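Side-chain contacts in adenylation domain (Streptomyces sp., PDB 5N9X), which belongs to the ANL superfamily of AMP-binding enzymes, with a large N-terminal and a small C-terminal domain, and is modelled here with adenosine-5'-triphosphate and threonine: residues W52-A57 with P153-P158; S436-A441 with S495-S500; V229-W234 with V240-V245. All blocks are in the same frame, centred on the assembly; numbering follows the deposited sequence.

In the fold
The three contacts sample an ANL-type enzyme from one end to the other. Contacts 1 and 3 both belong to the large AMP-binding part of the chain, with centres 31 Å apart and nearest atoms about 10 Å apart, and do not touch. Contact 2 belongs to the C-terminal family region, its centre 52 Å from that of contact 1 on the opposite side of the chain's centre, and 36 Å from that of contact 3. The side chain of Asp437 in contact 2 is about 12 Å from the bound adenosine-5'-triphosphate, without touching it. Together they illustrate three ways of fastening a helix: to a proline-rich loop, to a short 3-10 turn, and to the connection that follows a strand.

Contact 1 of 3, residues W52-A57 with P153-P158; sequences WAEGLA and PERPGP
Ala57 and Pro153 make the one apolar touch between helix 46-62 and the loop that runs toward strand 161-167. The methyl CB of Ala57 meets the pyrrolidine ring at its outer carbon, CG of Pro153, at 3.9 Å. The same CG of Pro153 lies 4.1 Å from the carbonyl O of Ala57, so the ring rests against both the side chain and the backbone of the helix. Both residues are buried, although their alpha carbons remain 7.1 Å apart, CA of Ala57 to CA of Pro153.

One turn earlier on the helix, charge replaces apolar contact. Arg155 reaches back from the loop until its NH1 stands 4.3 Å from OE2 of Glu54. That is too long for a salt bridge, and the carboxylate comes at the guanidinium obliquely. Two successive turns of the Glu54 side chain, CG anti to its carbonyl carbon (chi1 -65°) and a second at chi2 (-62°), bring the carboxylate round toward Arg155, although the side chain does not start out aimed at the loop. The firmer partner of this carboxylate is Arg90 of helix 79-90, whose NE forms a salt bridge with OE1 of Glu54 and whose NH1 donates a hydrogen bond to the carbonyl O of Pro153. Arg90 therefore ties the helix and the loop together from a third element, and the two arginines probably favour the ionised form of Glu54 and share its charge.

Further out, Asp58 and His61 also touch Pro153, Ala53 packs on Leu86 of helix 79-90, and Val21 of helix 20-30 touches Arg155. The loop then leads into strand 161-167, whose end runs into the Thr-Ser-Gly-Thr-Thr-Gly core of the A3 motif of adenylation domains. The whole is a helix-to-loop junction in the peripheral layer of the ANL N-terminal domain.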
ATOM      1  N   TRP A  52      18.425 -21.421   1.616  1.00 16.36           N
ATOM      2  CA  TRP A  52      18.740 -20.440   2.638  1.00 15.25           C
ATOM      3  C   TRP A  52      17.552 -20.356   3.614  1.00 23.58           C
ATOM      4  O   TRP A  52      17.709 -20.452   4.846  1.00 22.25           O
ATOM      5  CB  TRP A  52      19.040 -19.110   1.928  1.00 16.85           C
ATOM      6  CG  TRP A  52      19.504 -17.955   2.753  1.00 21.86           C
ATOM      7  CD1 TRP A  52      19.733 -17.935   4.104  1.00 22.42           C
ATOM      8  CD2 TRP A  52      19.859 -16.652   2.265  1.00 15.24           C
ATOM      9  NE1 TRP A  52      20.174 -16.686   4.483  1.00 20.42           N
ATOM     10  CE2 TRP A  52      20.260 -15.884   3.371  1.00 15.52           C
ATOM     11  CE3 TRP A  52      19.858 -16.059   0.997  1.00 18.26           C
ATOM     12  CZ2 TRP A  52      20.676 -14.546   3.247  1.00 18.10           C
ATOM     13  CZ3 TRP A  52      20.253 -14.724   0.875  1.00 14.13           C
ATOM     14  CH2 TRP A  52      20.657 -13.989   1.988  1.00 22.35           C
ATOM     15  N   ALA A  53      16.354 -20.253   3.039  1.00 19.24           N
ATOM     16  CA  ALA A  53      15.128 -20.100   3.807  1.00 21.99           C
ATOM     17  C   ALA A  53      14.798 -21.308   4.683  1.00 15.49           C
ATOM     18  O   ALA A  53      14.430 -21.147   5.841  1.00 23.10           O
ATOM     19  CB  ALA A  53      13.960 -19.798   2.852  1.00 20.37           C
ATOM     20  N   GLU A  54      14.898 -22.510   4.126  1.00 16.81           N
ATOM     21  CA  GLU A  54      14.774 -23.728   4.940  1.00 28.42           C
ATOM     22  C   GLU A  54      15.738 -23.731   6.129  1.00 30.78           C
ATOM     23  O   GLU A  54      15.345 -24.051   7.269  1.00 20.36           O
ATOM     24  CB  GLU A  54      15.010 -24.988   4.093  1.00 19.90           C
ATOM     25  CG  GLU A  54      13.972 -25.219   3.000  1.00 23.96           C
ATOM     26  CD  GLU A  54      12.579 -25.416   3.592  1.00 33.21           C
ATOM     27  OE1 GLU A  54      12.477 -26.109   4.636  1.00 25.20           O
ATOM     28  OE2 GLU A  54      11.596 -24.892   3.012  1.00 29.14           O
ATOM     29  N   GLY A  55      16.994 -23.377   5.864  1.00 23.51           N
ATOM     30  CA  GLY A  55      17.965 -23.250   6.933  1.00 23.70           C
ATOM     31  C   GLY A  55      17.569 -22.218   7.979  1.00 29.37           C
ATOM     32  O   GLY A  55      17.723 -22.457   9.182  1.00 38.40           O
ATOM     33  N   LEU A  56      17.063 -21.065   7.542  1.00 24.37           N
ATOM     34  CA  LEU A  56      16.718 -20.014   8.491  1.00 22.17           C
ATOM     35  C   LEU A  56      15.575 -20.469   9.373  1.00 21.77           C
ATOM     36  O   LEU A  56      15.486 -20.097  10.540  1.00 24.52           O
ATOM     37  CB  LEU A  56      16.341 -18.714   7.774  1.00 21.04           C
ATOM     38  CG  LEU A  56      17.509 -17.815   7.370  1.00 28.99           C
ATOM     39  CD1 LEU A  56      17.173 -16.925   6.164  1.00 22.12           C
ATOM     40  CD2 LEU A  56      17.974 -16.991   8.550  1.00 23.95           C
ATOM     41  N   ALA A  57      14.683 -21.260   8.799  1.00 19.93           N
ATOM     42  CA  ALA A  57      13.530 -21.725   9.539  1.00 25.28           C
ATOM     43  C   ALA A  57      13.992 -22.676  10.637  1.00 27.33           C
ATOM     44  O   ALA A  57      13.581 -22.556  11.794  1.00 22.89           O
ATOM     45  CB  ALA A  57      12.536 -22.395   8.615  1.00 18.62           C
ATOM     46  N   PRO A 153      10.704 -27.726  10.372  1.00 35.25           N
ATOM     47  CA  PRO A 153       9.656 -27.344  11.320  1.00 33.35           C
ATOM     48  C   PRO A 153       8.298 -27.596  10.683  1.00 37.42           C
ATOM     49  O   PRO A 153       8.214 -27.704   9.460  1.00 32.59           O
ATOM     50  CB  PRO A 153       9.887 -25.842  11.546  1.00 32.02           C
ATOM     51  CG  PRO A 153      10.949 -25.423  10.561  1.00 31.02           C
ATOM     52  CD  PRO A 153      11.689 -26.653  10.159  1.00 32.90           C
ATOM     53  N   GLU A 154       7.259 -27.707  11.498  1.00 39.15           N
ATOM     54  CA  GLU A 154       5.907 -27.889  10.994  1.00 39.56           C
ATOM     55  C   GLU A 154       5.522 -26.730  10.071  1.00 31.98           C
ATOM     56  O   GLU A 154       5.884 -25.593  10.342  1.00 31.28           O
ATOM     57  CB  GLU A 154       4.942 -27.991  12.165  1.00 37.27           C
ATOM     58  CG  GLU A 154       3.519 -28.222  11.765  1.00 46.14           C
ATOM     59  CD  GLU A 154       2.606 -28.314  12.956  1.00 50.69           C
ATOM     60  OE1 GLU A 154       3.093 -28.182  14.100  1.00 48.55           O
ATOM     61  OE2 GLU A 154       1.393 -28.493  12.738  1.00 56.16           O
ATOM     62  N   ARG A 155       4.809 -27.021   8.983  1.00 32.79           N
ATOM     63  CA  ARG A 155       4.440 -26.005   7.992  1.00 30.62           C
ATOM     64  C   ARG A 155       3.154 -25.265   8.385  1.00 30.47           C
ATOM     65  O   ARG A 155       2.287 -25.831   9.049  1.00 27.37           O
ATOM     66  CB  ARG A 155       4.283 -26.645   6.599  1.00 25.13           C
ATOM     67  CG  ARG A 155       5.592 -26.882   5.867  1.00 29.02           C
ATOM     68  CD  ARG A 155       5.451 -27.776   4.617  1.00 26.22           C
ATOM     69  NE  ARG A 155       6.731 -28.429   4.327  1.00 32.19           N
ATOM     70  CZ  ARG A 155       7.738 -27.828   3.700  1.00 26.67           C
ATOM     71  NH1 ARG A 155       7.595 -26.577   3.283  1.00 28.35           N
ATOM     72  NH2 ARG A 155       8.884 -28.460   3.492  1.00 22.30           N
ATOM     73  N   PRO A 156       3.025 -23.993   7.970  1.00 29.65           N
ATOM     74  CA  PRO A 156       1.821 -23.238   8.347  1.00 28.21           C
ATOM     75  C   PRO A 156       0.608 -23.637   7.515  1.00 24.36           C
ATOM     76  O   PRO A 156       0.805 -24.217   6.445  1.00 21.89           O
ATOM     77  CB  PRO A 156       2.224 -21.781   8.088  1.00 20.02           C
ATOM     78  CG  PRO A 156       3.313 -21.861   7.067  1.00 23.12           C
ATOM     79  CD  PRO A 156       4.029 -23.156   7.287  1.00 21.14           C
ATOM     80  N   GLY A 157      -0.603 -23.360   8.003  1.00 18.85           N
ATOM     81  CA  GLY A 157      -1.809 -23.604   7.229  1.00 17.29           C
ATOM     82  C   GLY A 157      -2.403 -22.323   6.652  1.00 21.85           C
ATOM     83  O   GLY A 157      -1.914 -21.229   6.927  1.00 20.35           O
ATOM     84  N   PRO A 158      -3.445 -22.451   5.820  1.00 21.21           N
ATOM     85  CA  PRO A 158      -4.117 -21.265   5.269  1.00 20.16           C
ATOM     86  C   PRO A 158      -4.625 -20.319   6.354  1.00 22.33           C
ATOM     87  O   PRO A 158      -4.654 -19.098   6.153  1.00 17.80           O
ATOM     88  CB  PRO A 158      -5.293 -21.848   4.466  1.00 15.42           C
ATOM     89  CG  PRO A 158      -5.297 -23.337   4.726  1.00 15.46           C
ATOM     90  CD  PRO A 158      -3.911 -23.694   5.182  1.00 18.90           C
TER

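Contact 2 of 3, residues S436-A441 with S495-S500; sequences SDVEAA and SYMQPS
Val438, on helix 435-443, faces the end of the 3-10 turn at Met497, their CA atoms 6.7 Å apart, with no hydrogen bond joining the two segments. The valine does most of the touching. With CG1 anti to its backbone N (chi1 -161°), Val438 directs this methyl at the backbone carbonyl, 3.3 Å from O of Met497, and at the ring of the following proline, 3.7 Å from CG of Pro499. The valine and proline side chains run antiparallel alongside one another. The other methyl, CG2 of Val438, lies 4.2 Å from CE of Met497.

These segments carry two sequence signatures of adenylation domains: helix 435-443 begins within the A8 motif, at the leucine of Arg-Gly-His-Arg-Ile-Glu-Leu, and Leu-Pro-Ser-Tyr-Met-Gln-Pro is the A9 motif. With Val438, Met497 and Pro499 all buried, the two motifs meet in the interior of the C-terminal domain.

A bend about the SD-CG bond (chi3 88°) turns the methionine tip to the helix, and CE of Met497 also touches the methylene of the exposed acid, 3.9 Å from CB of Asp437. Nearer its root, CG of Met497 sits 3.6 Å above the plane of the Tyr496 ring, displaced from the ring centre; that ring also stacks with His431. Leu493 packs against Val438, and Val489 of helix 482-492 against Pro499.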
ATOM      1  N   SER A 436     -11.460  16.698   0.336  1.00 25.04           N
ATOM      2  CA  SER A 436     -10.786  16.225  -0.862  1.00 24.75           C
ATOM      3  C   SER A 436     -11.077  17.063  -2.122  1.00 19.31           C
ATOM      4  O   SER A 436     -10.217  17.183  -2.984  1.00 20.87           O
ATOM      5  CB  SER A 436     -11.160  14.759  -1.093  1.00 29.43           C
ATOM      6  OG  SER A 436     -10.513  14.247  -2.236  1.00 33.47           O
ATOM      7  N   ASP A 437     -12.275  17.633  -2.223  1.00 22.31           N
ATOM      8  CA  ASP A 437     -12.606  18.584  -3.305  1.00 21.65           C
ATOM      9  C   ASP A 437     -11.857  19.912  -3.211  1.00 23.11           C
ATOM     10  O   ASP A 437     -11.472  20.499  -4.233  1.00 28.07           O
ATOM     11  CB  ASP A 437     -14.101  18.894  -3.321  1.00 24.14           C
ATOM     12  CG  ASP A 437     -14.948  17.718  -3.764  1.00 31.86           C
ATOM     13  OD1 ASP A 437     -14.402  16.608  -3.991  1.00 34.24           O
ATOM     14  OD2 ASP A 437     -16.185  17.908  -3.850  1.00 41.94           O
ATOM     15  N   VAL A 438     -11.673  20.404  -1.990  1.00 22.76           N
ATOM     16  CA  VAL A 438     -10.892  21.624  -1.775  1.00 26.08           C
ATOM     17  C   VAL A 438      -9.469  21.397  -2.232  1.00 26.32           C
ATOM     18  O   VAL A 438      -8.838  22.260  -2.861  1.00 27.07           O
ATOM     19  CB  VAL A 438     -10.854  22.042  -0.302  1.00 18.70           C
ATOM     20  CG1 VAL A 438     -10.450  23.496  -0.191  1.00 16.63           C
ATOM     21  CG2 VAL A 438     -12.195  21.762   0.358  1.00 22.56           C
ATOM     22  N   GLU A 439      -8.981  20.215  -1.882  1.00 18.15           N
ATOM     23  CA  GLU A 439      -7.621  19.818  -2.157  1.00 26.02           C
ATOM     24  C   GLU A 439      -7.417  19.867  -3.665  1.00 21.18           C
ATOM     25  O   GLU A 439      -6.481  20.497  -4.145  1.00 25.92           O
ATOM     26  CB  GLU A 439      -7.350  18.411  -1.601  1.00 21.11           C
ATOM     27  CG  GLU A 439      -6.681  18.340  -0.233  1.00 19.85           C
ATOM     28  CD  GLU A 439      -6.909  16.978   0.458  1.00 31.73           C
ATOM     29  OE1 GLU A 439      -6.904  15.926  -0.238  1.00 24.58           O
ATOM     30  OE2 GLU A 439      -7.100  16.962   1.699  1.00 23.92           O
ATOM     31  N   ALA A 440      -8.304  19.209  -4.405  1.00 17.94           N
ATOM     32  CA  ALA A 440      -8.208  19.180  -5.860  1.00 25.68           C
ATOM     33  C   ALA A 440      -8.299  20.585  -6.429  1.00 22.11           C
ATOM     34  O   ALA A 440      -7.570  20.919  -7.360  1.00 27.53           O
ATOM     35  CB  ALA A 440      -9.291  18.295  -6.462  1.00 19.94           C
ATOM     36  N   ALA A 441      -9.178  21.409  -5.866  1.00 18.30           N
ATOM     37  CA  ALA A 441      -9.303  22.789  -6.324  1.00 24.05           C
ATOM     38  C   ALA A 441      -7.995  23.562  -6.118  1.00 25.19           C
ATOM     39  O   ALA A 441      -7.618  24.380  -6.959  1.00 23.58           O
ATOM     40  CB  ALA A 441     -10.458  23.495  -5.620  1.00 14.82           C
ATOM     41  N   SER A 495     -17.528  30.049  -1.115  1.00 27.59           N
ATOM     42  CA  SER A 495     -16.840  30.753  -0.032  1.00 26.38           C
ATOM     43  C   SER A 495     -16.636  29.946   1.250  1.00 30.82           C
ATOM     44  O   SER A 495     -15.582  30.044   1.887  1.00 23.43           O
ATOM     45  CB  SER A 495     -17.602  32.034   0.303  1.00 33.00           C
ATOM     46  OG  SER A 495     -17.405  33.009  -0.703  1.00 41.02           O
ATOM     47  N   TYR A 496     -17.647  29.170   1.627  1.00 29.87           N
ATOM     48  CA  TYR A 496     -17.563  28.311   2.809  1.00 32.56           C
ATOM     49  C   TYR A 496     -16.523  27.198   2.647  1.00 26.95           C
ATOM     50  O   TYR A 496     -16.050  26.631   3.632  1.00 25.89           O
ATOM     51  CB  TYR A 496     -18.943  27.704   3.142  1.00 27.66           C
ATOM     52  CG  TYR A 496     -19.497  26.618   2.210  1.00 28.77           C
ATOM     53  CD1 TYR A 496     -20.147  26.938   1.016  1.00 38.48           C
ATOM     54  CD2 TYR A 496     -19.389  25.275   2.544  1.00 35.64           C
ATOM     55  CE1 TYR A 496     -20.674  25.940   0.181  1.00 30.26           C
ATOM     56  CE2 TYR A 496     -19.906  24.273   1.729  1.00 44.89           C
ATOM     57  CZ  TYR A 496     -20.545  24.609   0.548  1.00 45.75           C
ATOM     58  OH  TYR A 496     -21.039  23.601  -0.251  1.00 37.05           O
ATOM     59  N   MET A 497     -16.163  26.901   1.401  1.00 28.29           N
ATOM     60  CA  MET A 497     -15.197  25.845   1.115  1.00 24.50           C
ATOM     61  C   MET A 497     -13.776  26.354   0.939  1.00 23.85           C
ATOM     62  O   MET A 497     -12.887  25.572   0.626  1.00 27.52           O
ATOM     63  CB  MET A 497     -15.601  25.068  -0.141  1.00 26.22           C
ATOM     64  CG  MET A 497     -16.710  24.044   0.068  1.00 32.32           C
ATOM     65  SD  MET A 497     -17.106  23.218  -1.480  1.00 46.33           S
ATOM     66  CE  MET A 497     -15.938  21.851  -1.460  1.00 29.42           C
ATOM     67  N   GLN A 498     -13.562  27.652   1.134  1.00 22.75           N
ATOM     68  CA  GLN A 498     -12.253  28.256   0.912  1.00 26.10           C
ATOM     69  C   GLN A 498     -11.401  28.207   2.168  1.00 30.05           C
ATOM     70  O   GLN A 498     -11.850  28.623   3.238  1.00 32.05           O
ATOM     71  CB  GLN A 498     -12.421  29.691   0.408  1.00 23.14           C
ATOM     72  CG  GLN A 498     -12.639  29.775  -1.116  1.00 29.51           C
ATOM     73  CD  GLN A 498     -13.465  30.992  -1.549  1.00 33.90           C
ATOM     74  OE1 GLN A 498     -13.564  31.972  -0.825  1.00 37.17           O
ATOM     75  NE2 GLN A 498     -14.045  30.929  -2.742  1.00 36.83           N
ATOM     76  N   PRO A 499     -10.173  27.663   2.044  1.00 33.58           N
ATOM     77  CA  PRO A 499      -9.250  27.537   3.182  1.00 29.51           C
ATOM     78  C   PRO A 499      -8.965  28.885   3.823  1.00 23.96           C
ATOM     79  O   PRO A 499      -8.738  29.872   3.129  1.00 31.82           O
ATOM     80  CB  PRO A 499      -7.986  26.935   2.551  1.00 25.66           C
ATOM     81  CG  PRO A 499      -8.483  26.244   1.300  1.00 29.29           C
ATOM     82  CD  PRO A 499      -9.587  27.133   0.800  1.00 22.89           C
ATOM     83  N   SER A 500      -9.005  28.916   5.150  1.00 23.65           N
ATOM     84  CA  SER A 500      -8.841  30.144   5.914  1.00 17.99           C
ATOM     85  C   SER A 500      -7.381  30.527   6.069  1.00 22.47           C
ATOM     86  O   SER A 500      -7.057  31.691   6.279  1.00 19.84           O
ATOM     87  CB  SER A 500      -9.499  29.986   7.289  1.00 18.91           C
ATOM     88  OG  SER A 500      -8.764  30.681   8.275  1.00 36.53           O
TER

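Contact 3 of 3, residues V229-W234 with V240-V245; sequences VVLPYW and VETARV
The indole of Trp234 meets the carboxylate of Glu241 with the two planes 32° apart, while the side chains as wholes cross at about a right angle. The benzene part of the indole does the touching: CH2 of Trp234 is 3.5 Å from CD of Glu241, and CZ2 of Trp234 is 3.7 Å from OE1 of Glu241. The acid approaches obliquely. Trp234 is exposed and poorly ordered, so the details of this surface contact are uncertain.

Glu241 has a firmer partner in Thr238, whose backbone N donates a hydrogen bond to OE1. Thr242 OG1 in turn bonds to Thr238 O, so two side chains of the first helical turn grip the residue ahead of helix 239-248; the glutamate bond is of the kind found in a capping box.

Further along the helix the contact is apolar. Leu231 holds CG anti to its backbone N (chi1 -151°) and divides its branches between two helix residues: CD1 of Leu231 lies 4.2 Å from CG1 of Val245, and CD2 of Leu231 lies 4.4 Å from CG2 of Thr242. The arrangement is a short strand-to-helix connection in the ANL N-terminal domain, leading from strand 227-230 of one sheet toward strand 253-256 of another.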
ATOM      1  N   VAL A 229      13.223  -7.604  -8.637  1.00 14.23           N
ATOM      2  CA  VAL A 229      14.289  -6.617  -8.643  1.00 20.02           C
ATOM      3  C   VAL A 229      14.217  -5.717  -7.392  1.00 14.90           C
ATOM      4  O   VAL A 229      13.263  -4.962  -7.224  1.00 13.03           O
ATOM      5  CB  VAL A 229      14.219  -5.780  -9.917  1.00 11.34           C
ATOM      6  CG1 VAL A 229      15.364  -4.791  -9.972  1.00 10.95           C
ATOM      7  CG2 VAL A 229      14.234  -6.702 -11.126  1.00 13.22           C
ATOM      8  N   VAL A 230      15.210  -5.804  -6.513  1.00 13.18           N
ATOM      9  CA  VAL A 230      15.146  -5.061  -5.252  1.00 20.45           C
ATOM     10  C   VAL A 230      15.696  -3.663  -5.448  1.00 29.18           C
ATOM     11  O   VAL A 230      16.827  -3.517  -5.892  1.00 29.26           O
ATOM     12  CB  VAL A 230      15.934  -5.753  -4.120  1.00 25.60           C
ATOM     13  CG1 VAL A 230      15.974  -4.868  -2.858  1.00 20.41           C
ATOM     14  CG2 VAL A 230      15.331  -7.107  -3.806  1.00 14.71           C
ATOM     15  N   LEU A 231      14.900  -2.637  -5.163  1.00 22.04           N
ATOM     16  CA  LEU A 231      15.424  -1.279  -5.229  1.00 33.16           C
ATOM     17  C   LEU A 231      16.239  -1.059  -3.950  1.00 33.44           C
ATOM     18  O   LEU A 231      15.672  -0.897  -2.869  1.00 38.99           O
ATOM     19  CB  LEU A 231      14.289  -0.256  -5.399  1.00 31.60           C
ATOM     20  CG  LEU A 231      14.615   1.047  -6.134  1.00 39.89           C
ATOM     21  CD1 LEU A 231      15.440   0.729  -7.373  1.00 39.69           C
ATOM     22  CD2 LEU A 231      13.344   1.827  -6.516  1.00 28.65           C
ATOM     23  N   PRO A 232      17.580  -1.106  -4.057  1.00 34.65           N
ATOM     24  CA  PRO A 232      18.368  -1.046  -2.816  1.00 47.71           C
ATOM     25  C   PRO A 232      18.177   0.301  -2.121  1.00 47.45           C
ATOM     26  O   PRO A 232      17.828   1.276  -2.773  1.00 48.48           O
ATOM     27  CB  PRO A 232      19.808  -1.239  -3.298  1.00 42.94           C
ATOM     28  CG  PRO A 232      19.789  -0.735  -4.715  1.00 47.65           C
ATOM     29  CD  PRO A 232      18.427  -1.049  -5.262  1.00 34.03           C
ATOM     30  N   TYR A 233      18.382   0.359  -0.815  1.00 51.75           N
ATOM     31  CA  TYR A 233      17.935   1.521  -0.053  1.00 56.69           C
ATOM     32  C   TYR A 233      18.926   2.714  -0.100  1.00 65.05           C
ATOM     33  O   TYR A 233      20.032   2.664   0.453  1.00 52.52           O
ATOM     34  CB  TYR A 233      17.636   1.073   1.379  1.00 58.15           C
ATOM     35  CG  TYR A 233      17.236   2.174   2.322  1.00 67.39           C
ATOM     36  CD1 TYR A 233      15.978   2.764   2.245  1.00 69.07           C
ATOM     37  CD2 TYR A 233      18.099   2.589   3.328  1.00 69.08           C
ATOM     38  CE1 TYR A 233      15.610   3.773   3.125  1.00 79.04           C
ATOM     39  CE2 TYR A 233      17.746   3.586   4.209  1.00 73.46           C
ATOM     40  CZ  TYR A 233      16.503   4.177   4.110  1.00 80.37           C
ATOM     41  OH  TYR A 233      16.161   5.174   5.000  1.00 79.54           O
ATOM     42  N   TRP A 234      18.488   3.783  -0.772  1.00 67.45           N
ATOM     43  CA  TRP A 234      19.311   4.945  -1.142  1.00 62.59           C
ATOM     44  C   TRP A 234      18.348   6.138  -1.293  1.00 58.19           C
ATOM     45  O   TRP A 234      17.571   6.201  -2.251  1.00 53.75           O
ATOM     46  CB  TRP A 234      20.101   4.643  -2.441  1.00 61.68           C
ATOM     47  CG  TRP A 234      20.787   5.798  -3.177  1.00 67.82           C
ATOM     48  CD1 TRP A 234      21.300   6.948  -2.639  1.00 69.94           C
ATOM     49  CD2 TRP A 234      21.019   5.890  -4.598  1.00 75.93           C
ATOM     50  NE1 TRP A 234      21.834   7.743  -3.632  1.00 70.47           N
ATOM     51  CE2 TRP A 234      21.671   7.118  -4.842  1.00 75.67           C
ATOM     52  CE3 TRP A 234      20.738   5.049  -5.685  1.00 79.70           C
ATOM     53  CZ2 TRP A 234      22.042   7.526  -6.135  1.00 75.28           C
ATOM     54  CZ3 TRP A 234      21.107   5.458  -6.965  1.00 75.23           C
ATOM     55  CH2 TRP A 234      21.753   6.683  -7.175  1.00 75.39           C
ATOM     56  N   VAL A 240      14.523  10.186 -11.513  1.00 27.24           N
ATOM     57  CA  VAL A 240      15.234   9.984 -12.762  1.00 28.67           C
ATOM     58  C   VAL A 240      16.066   8.697 -12.706  1.00 31.44           C
ATOM     59  O   VAL A 240      16.093   7.921 -13.668  1.00 25.79           O
ATOM     60  CB  VAL A 240      16.128  11.202 -13.085  1.00 32.40           C
ATOM     61  CG1 VAL A 240      16.900  10.984 -14.375  1.00 25.93           C
ATOM     62  CG2 VAL A 240      15.275  12.473 -13.178  1.00 33.81           C
ATOM     63  N   GLU A 241      16.720   8.462 -11.570  1.00 32.29           N
ATOM     64  CA  GLU A 241      17.490   7.236 -11.363  1.00 31.56           C
ATOM     65  C   GLU A 241      16.572   6.019 -11.288  1.00 26.97           C
ATOM     66  O   GLU A 241      16.897   4.933 -11.759  1.00 27.28           O
ATOM     67  CB  GLU A 241      18.335   7.348 -10.091  1.00 34.18           C
ATOM     68  CG  GLU A 241      19.742   7.890 -10.325  1.00 42.62           C
ATOM     69  CD  GLU A 241      20.156   8.934  -9.300  1.00 42.45           C
ATOM     70  OE1 GLU A 241      19.463   9.082  -8.270  1.00 45.75           O
ATOM     71  OE2 GLU A 241      21.188   9.599  -9.520  1.00 36.57           O
ATOM     72  N   THR A 242      15.419   6.219 -10.672  1.00 30.44           N
ATOM     73  CA  THR A 242      14.416   5.186 -10.540  1.00 26.15           C
ATOM     74  C   THR A 242      13.944   4.789 -11.927  1.00 28.11           C
ATOM     75  O   THR A 242      13.935   3.608 -12.297  1.00 26.19           O
ATOM     76  CB  THR A 242      13.239   5.691  -9.684  1.00 31.25           C
ATOM     77  OG1 THR A 242      13.719   5.990  -8.370  1.00 27.84           O
ATOM     78  CG2 THR A 242      12.104   4.672  -9.633  1.00 20.43           C
ATOM     79  N   ALA A 243      13.551   5.792 -12.697  1.00 26.25           N
ATOM     80  CA  ALA A 243      13.221   5.572 -14.095  1.00 31.01           C
ATOM     81  C   ALA A 243      14.329   4.785 -14.818  1.00 21.41           C
ATOM     82  O   ALA A 243      14.045   3.855 -15.560  1.00 19.64           O
ATOM     83  CB  ALA A 243      12.960   6.905 -14.792  1.00 19.28           C
ATOM     84  N   ARG A 244      15.587   5.128 -14.578  1.00 18.00           N
ATOM     85  CA  ARG A 244      16.662   4.533 -15.355  1.00 20.42           C
ATOM     86  C   ARG A 244      16.845   3.057 -15.010  1.00 22.40           C
ATOM     87  O   ARG A 244      17.028   2.219 -15.893  1.00 23.37           O
ATOM     88  CB  ARG A 244      17.949   5.343 -15.170  1.00 20.75           C
ATOM     89  CG  ARG A 244      18.110   6.391 -16.266  1.00 28.22           C
ATOM     90  CD  ARG A 244      18.451   7.804 -15.770  1.00 28.21           C
ATOM     91  NE  ARG A 244      19.857   8.002 -15.446  1.00 24.37           N
ATOM     92  CZ  ARG A 244      20.460   9.188 -15.378  1.00 29.69           C
ATOM     93  NH1 ARG A 244      19.798  10.309 -15.633  1.00 22.15           N
ATOM     94  NH2 ARG A 244      21.744   9.254 -15.064  1.00 28.77           N
ATOM     95  N   VAL A 245      16.734   2.731 -13.732  1.00 26.45           N
ATOM     96  CA  VAL A 245      16.749   1.339 -13.301  1.00 24.50           C
ATOM     97  C   VAL A 245      15.582   0.554 -13.905  1.00 19.45           C
ATOM     98  O   VAL A 245      15.737  -0.597 -14.340  1.00 16.33           O
ATOM     99  CB  VAL A 245      16.696   1.242 -11.768  1.00 31.70           C
ATOM    100  CG1 VAL A 245      16.413  -0.194 -11.326  1.00 28.13           C
ATOM    101  CG2 VAL A 245      17.988   1.771 -11.169  1.00 19.03           C
TER